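PDB 4BLG: latency-associated nuclear antigen from Murid herpesvirus 4, which probably binds DNA through the C-terminal domain described here and probably also associates with copies of itself. Local coordinates for residues 21-26 and 100-105; 52-57 and 105-110. All coordinates share one frame; numbering follows the deposited sequence.

Overall arrangement
Both contacts fall within the DNA-binding domain and share helix 93-110, whose residue Ala105 belongs to both. Their centres lie about 11 Å apart. Contact 1 sets the end of helix 13-22 and the residue after it against the middle of helix 93-110; contact 2 sets helix 48-57 against its last turns. Along the chain the segments alternate, 21-26, 52-57, 100-105 and 105-110; the two earlier ones come before the long helix, with strands 39-45, 64-70 and 84-90 of the four-stranded antiparallel sheet formed on the way to it. Helix 93-110 thus ties both earlier helical regions together. Each contact also carries a bound phosphate, probably from the crystallisation liquor, held by side chains and backbone N-H groups.

Contact 1: 21-26 and 100-105; sequences VTAPRL and KRVVLA. With PO4 (phosphate ion), chain D.
The break between helix 13-22 and the helical turn 24-27 leans on the middle of helix 93-110, where Thr22 and Ala23 receive Val102. Thr22 CG2 rests on the branched end of the valine, 3.9 Å from Val102 CG2 and almost as near CG1, the two side chains running antiparallel to one another as they pass. A chi1 of -56° puts Thr22 OG1 beside the backbone N and leaves CG2 opposite it, aimed at Val102; OG1 is hydrogen-bonded to the carbonyl of His18 one helical turn back. Ala23, the first residue to leave helical geometry, adds its CB at 4.2 Å from Val102 CG2. This small apolar joint marks the corner where the chain turns from one helix toward the next. Just past it, the successive backbone N-H groups of Arg25 and Leu26 grip a phosphate ion. Arg25 N donates to phosphate O3 at 2.7 Å and Leu26 N to O2 at 3.0 Å, the latter bond nearly straight (167°). Bent at chi3 (-51°), the Arg25 side chain curls back alongside the ion and presents its guanidinium edge to it: the phosphorus lies in the guanidinium plane, NE bonds O3 at 3.0 Å, and NH2 meets O4 at 2.6 Å. Lys98 of helix 93-110 donates to the same phosphate, and Leu26 packs its side chain on Gln95 and Leu99.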
# COMPACT_ATOMS: atom_id res chain seq x y z
N VAL A 21 1.19 8.15 24.57
CA VAL A 21 0.97 7.71 25.94
C VAL A 21 0.48 6.27 25.91
O VAL A 21 0.87 5.44 26.73
CB VAL A 21 -0.05 8.60 26.68
CG1 VAL A 21 -0.37 8.00 28.04
CG2 VAL A 21 0.49 10.02 26.84
N THR A 22 -0.35 5.96 24.92
CA THR A 22 -1.01 4.66 24.85
C THR A 22 -0.02 3.57 24.44
O THR A 22 -0.09 2.45 24.93
CB THR A 22 -2.19 4.71 23.86
OG1 THR A 22 -3.08 5.76 24.23
CG2 THR A 22 -2.95 3.39 23.87
N ALA A 23 0.91 3.91 23.56
CA ALA A 23 1.91 2.96 23.10
C ALA A 23 3.27 3.63 22.95
O ALA A 23 3.70 3.95 21.85
CB ALA A 23 1.46 2.34 21.78
N PRO A 24 3.97 3.83 24.08
CA PRO A 24 5.22 4.61 24.16
C PRO A 24 6.35 4.11 23.27
O PRO A 24 6.95 4.91 22.58
CB PRO A 24 5.62 4.48 25.64
CG PRO A 24 4.37 4.11 26.34
CD PRO A 24 3.56 3.31 25.39
N ARG A 25 6.65 2.81 23.30
CA ARG A 25 7.74 2.28 22.48
C ARG A 25 7.42 2.44 20.99
O ARG A 25 8.23 2.94 20.22
CB ARG A 25 8.01 0.81 22.81
CG ARG A 25 8.67 0.61 24.18
CD ARG A 25 8.71 -0.86 24.61
NE ARG A 25 7.40 -1.50 24.52
CZ ARG A 25 7.17 -2.80 24.70
NH1 ARG A 25 8.17 -3.63 24.99
NH2 ARG A 25 5.94 -3.28 24.59
N LEU A 26 6.22 2.02 20.60
CA LEU A 26 5.82 2.10 19.20
C LEU A 26 5.89 3.54 18.67
O LEU A 26 6.36 3.76 17.55
CB LEU A 26 4.41 1.54 19.02
CG LEU A 26 3.92 1.43 17.57
CD1 LEU A 26 4.86 0.56 16.74
CD2 LEU A 26 2.50 0.89 17.52
N LYS A 100 -2.80 -1.27 15.02
CA LYS A 100 -4.18 -1.28 14.57
C LYS A 100 -5.11 -1.10 15.76
O LYS A 100 -6.07 -0.34 15.70
CB LYS A 100 -4.49 -2.59 13.85
CG LYS A 100 -5.85 -2.60 13.18
CD LYS A 100 -6.20 -3.97 12.66
CE LYS A 100 -7.60 -3.99 12.10
NZ LYS A 100 -8.35 -5.18 12.57
N ARG A 101 -4.82 -1.81 16.85
CA ARG A 101 -5.64 -1.76 18.05
C ARG A 101 -5.74 -0.35 18.61
O ARG A 101 -6.83 0.12 18.97
CB ARG A 101 -5.06 -2.67 19.12
CG ARG A 101 -5.91 -2.76 20.40
CD ARG A 101 -5.36 -3.85 21.31
NE ARG A 101 -5.55 -5.11 20.60
CZ ARG A 101 -4.59 -5.96 20.27
NH1 ARG A 101 -3.32 -5.78 20.62
NH2 ARG A 101 -4.90 -7.05 19.58
N VAL A 102 -4.59 0.31 18.71
CA VAL A 102 -4.52 1.63 19.33
C VAL A 102 -5.24 2.67 18.47
O VAL A 102 -6.11 3.40 18.94
CB VAL A 102 -3.06 2.06 19.53
CG1 VAL A 102 -2.97 3.54 19.86
CG2 VAL A 102 -2.42 1.22 20.63
N VAL A 103 -4.88 2.70 17.19
CA VAL A 103 -5.43 3.69 16.28
C VAL A 103 -6.94 3.55 16.22
O VAL A 103 -7.65 4.54 16.27
CB VAL A 103 -4.81 3.58 14.87
CG1 VAL A 103 -5.51 4.55 13.92
CG2 VAL A 103 -3.32 3.88 14.92
N LEU A 104 -7.44 2.32 16.13
CA LEU A 104 -8.87 2.10 15.96
C LEU A 104 -9.67 2.26 17.25
O LEU A 104 -10.87 2.54 17.20
CB LEU A 104 -9.15 0.72 15.35
CG LEU A 104 -8.75 0.50 13.89
CD1 LEU A 104 -9.24 -0.87 13.44
CD2 LEU A 104 -9.30 1.59 12.97
N ALA A 105 -9.04 2.09 18.41
CA ALA A 105 -9.72 2.44 19.65
C ALA A 105 -10.02 3.94 19.64
O ALA A 105 -11.14 4.36 19.94
CB ALA A 105 -8.89 2.07 20.86
P PO4 D . 4.31 -0.01 23.56
O1 PO4 D . 3.02 -0.03 24.34
O2 PO4 D . 4.12 0.72 22.25
O3 PO4 D . 5.41 0.68 24.31
O4 PO4 D . 4.70 -1.44 23.27

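Contact 2: 52-57 and 105-110. With PO4 (phosphate ion), chain E.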
# COMPACT_ATOMS: atom_id res chain seq x y z
N ASN A 52 -5.69 12.51 6.12
CA ASN A 52 -4.60 13.47 6.25
C ASN A 52 -4.21 13.62 7.72
O ASN A 52 -3.03 13.68 8.06
CB ASN A 52 -4.97 14.84 5.67
CG ASN A 52 -5.00 14.85 4.15
OD1 ASN A 52 -5.98 15.27 3.54
ND2 ASN A 52 -3.91 14.41 3.52
N LYS A 53 -5.21 13.69 8.59
CA LYS A 53 -4.91 13.71 10.03
C LYS A 53 -4.04 12.52 10.42
O LYS A 53 -2.99 12.69 11.04
CB LYS A 53 -6.19 13.71 10.87
CG LYS A 53 -5.95 13.86 12.38
CD LYS A 53 -7.28 13.88 13.14
CE LYS A 53 -7.11 13.77 14.65
NZ LYS A 53 -8.30 14.27 15.42
N LEU A 54 -4.48 11.31 10.06
CA LEU A 54 -3.77 10.09 10.46
C LEU A 54 -2.36 10.10 9.89
O LEU A 54 -1.43 9.59 10.50
CB LEU A 54 -4.51 8.83 9.99
CG LEU A 54 -5.47 8.18 10.99
CD1 LEU A 54 -6.38 9.20 11.61
CD2 LEU A 54 -6.27 7.08 10.31
N HIS A 55 -2.22 10.70 8.72
CA HIS A 55 -0.93 10.74 8.06
C HIS A 55 0.06 11.57 8.87
O HIS A 55 1.21 11.15 9.05
CB HIS A 55 -1.05 11.33 6.66
CG HIS A 55 0.25 11.79 6.10
ND1 HIS A 55 1.22 10.92 5.67
CD2 HIS A 55 0.75 13.04 5.93
CE1 HIS A 55 2.27 11.62 5.24
NE2 HIS A 55 2.00 12.90 5.38
N LYS A 56 -0.35 12.74 9.34
CA LYS A 56 0.56 13.55 10.15
C LYS A 56 0.78 12.89 11.53
O LYS A 56 1.84 13.03 12.12
CB LYS A 56 0.09 15.03 10.28
CG LYS A 56 0.00 15.88 8.95
CD LYS A 56 1.33 16.51 8.42
CE LYS A 56 1.06 17.28 7.11
NZ LYS A 56 2.05 17.09 6.00
N CYS A 57 -0.21 12.15 12.01
CA CYS A 57 -0.14 11.57 13.36
C CYS A 57 0.55 10.21 13.51
O CYS A 57 1.27 9.98 14.48
CB CYS A 57 -1.54 11.49 13.97
SG CYS A 57 -2.21 13.10 14.38
N ALA A 105 -9.04 2.09 18.41
CA ALA A 105 -9.72 2.44 19.65
C ALA A 105 -10.02 3.94 19.64
O ALA A 105 -11.14 4.36 19.94
CB ALA A 105 -8.89 2.07 20.86
N TYR A 106 -9.03 4.75 19.29
CA TYR A 106 -9.28 6.19 19.16
C TYR A 106 -10.37 6.50 18.11
O TYR A 106 -11.36 7.18 18.40
CB TYR A 106 -7.97 6.93 18.84
CG TYR A 106 -8.05 8.44 18.91
CD1 TYR A 106 -8.40 9.19 17.80
CD2 TYR A 106 -7.77 9.12 20.10
CE1 TYR A 106 -8.46 10.58 17.87
CE2 TYR A 106 -7.83 10.50 20.17
CZ TYR A 106 -8.18 11.23 19.04
OH TYR A 106 -8.25 12.60 19.10
N CYS A 107 -10.21 5.97 16.89
CA CYS A 107 -11.11 6.30 15.78
C CYS A 107 -12.52 5.80 15.98
O CYS A 107 -13.47 6.36 15.43
CB CYS A 107 -10.58 5.72 14.46
SG CYS A 107 -9.05 6.46 13.93
N GLU A 108 -12.67 4.73 16.75
CA GLU A 108 -13.97 4.15 17.03
C GLU A 108 -14.87 5.19 17.70
O GLU A 108 -16.09 5.14 17.56
CB GLU A 108 -13.81 2.92 17.93
CG GLU A 108 -15.11 2.30 18.38
CD GLU A 108 -15.19 2.18 19.89
OE1 GLU A 108 -14.44 1.35 20.45
OE2 GLU A 108 -15.98 2.92 20.51
N LYS A 109 -14.26 6.13 18.42
CA LYS A 109 -15.01 7.20 19.08
C LYS A 109 -15.04 8.46 18.22
O LYS A 109 -16.07 9.13 18.13
CB LYS A 109 -14.39 7.55 20.43
CG LYS A 109 -14.42 6.43 21.43
CD LYS A 109 -15.81 6.28 22.03
CE LYS A 109 -15.91 5.04 22.91
NZ LYS A 109 -17.22 4.37 22.74
N TYR A 110 -13.90 8.79 17.63
CA TYR A 110 -13.74 10.09 16.97
C TYR A 110 -13.66 10.07 15.44
O TYR A 110 -13.72 11.13 14.81
CB TYR A 110 -12.52 10.79 17.57
CG TYR A 110 -12.65 10.87 19.06
CD1 TYR A 110 -13.70 11.57 19.62
CD2 TYR A 110 -11.78 10.19 19.90
CE1 TYR A 110 -13.86 11.63 20.98
CE2 TYR A 110 -11.94 10.24 21.26
CZ TYR A 110 -12.98 10.96 21.80
OH TYR A 110 -13.15 11.04 23.15
P PO4 E . -6.93 16.06 17.82
O1 PO4 E . -7.81 14.84 17.67
O2 PO4 E . -5.50 15.68 17.51
O3 PO4 E . -7.39 17.13 16.86
O4 PO4 E . -7.02 16.57 19.24
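The Tyr106 ring, approached at its hydroxyl edge by Lys53, has Tyr110 on one face: CD2 of Tyr110 sits 3.8 Å above the plane, over the ring centre. Near the ring plane at that edge lie Lys53 NZ and O1 of a phosphate ion. One face of Tyr110 in turn carries CB of Lys109, 3.6 Å above its centre, and Lys109 reaches on to pair NZ with Glu108 OE2 at 2.9 Å in a salt bridge within helix 93-110, meeting the carboxylate oxygen nearly along its C-O bond. Across the contact Lys53 NZ and Tyr106 OH stand 4.0 Å apart, joined through the ion. Tyr106 OH donates to phosphate O1 at 2.7 Å; Lys53 NZ donates to the same oxygen, although the modelled separation is so short that its exact length is doubtful. Lys53 leaves its helix with CG anti to the backbone N (chi1 -175°) and runs on extended beyond CG to bring NZ to the ion; NZ also makes a weak hydrogen bond to His111 NE2. The negative charge of the ion would favour a protonated lysine here. Deeper down, Leu54 CD1 meets Cys107 SG at 4.5 Å, a loose apolar touch between the two helices. Within helix 93-110, Tyr106 O accepts from the backbone N of both Lys109 and Tyr110 as the helix finishes. Helix 13-22 covers this pair: Met15 packs on Lys53 and Tyr106 and its backbone N binds the phosphate, His18 meets the Tyr106 ring at about 45°, and below, Leu54 and Cys107 both rest on Val114, just ahead of strand 115-122.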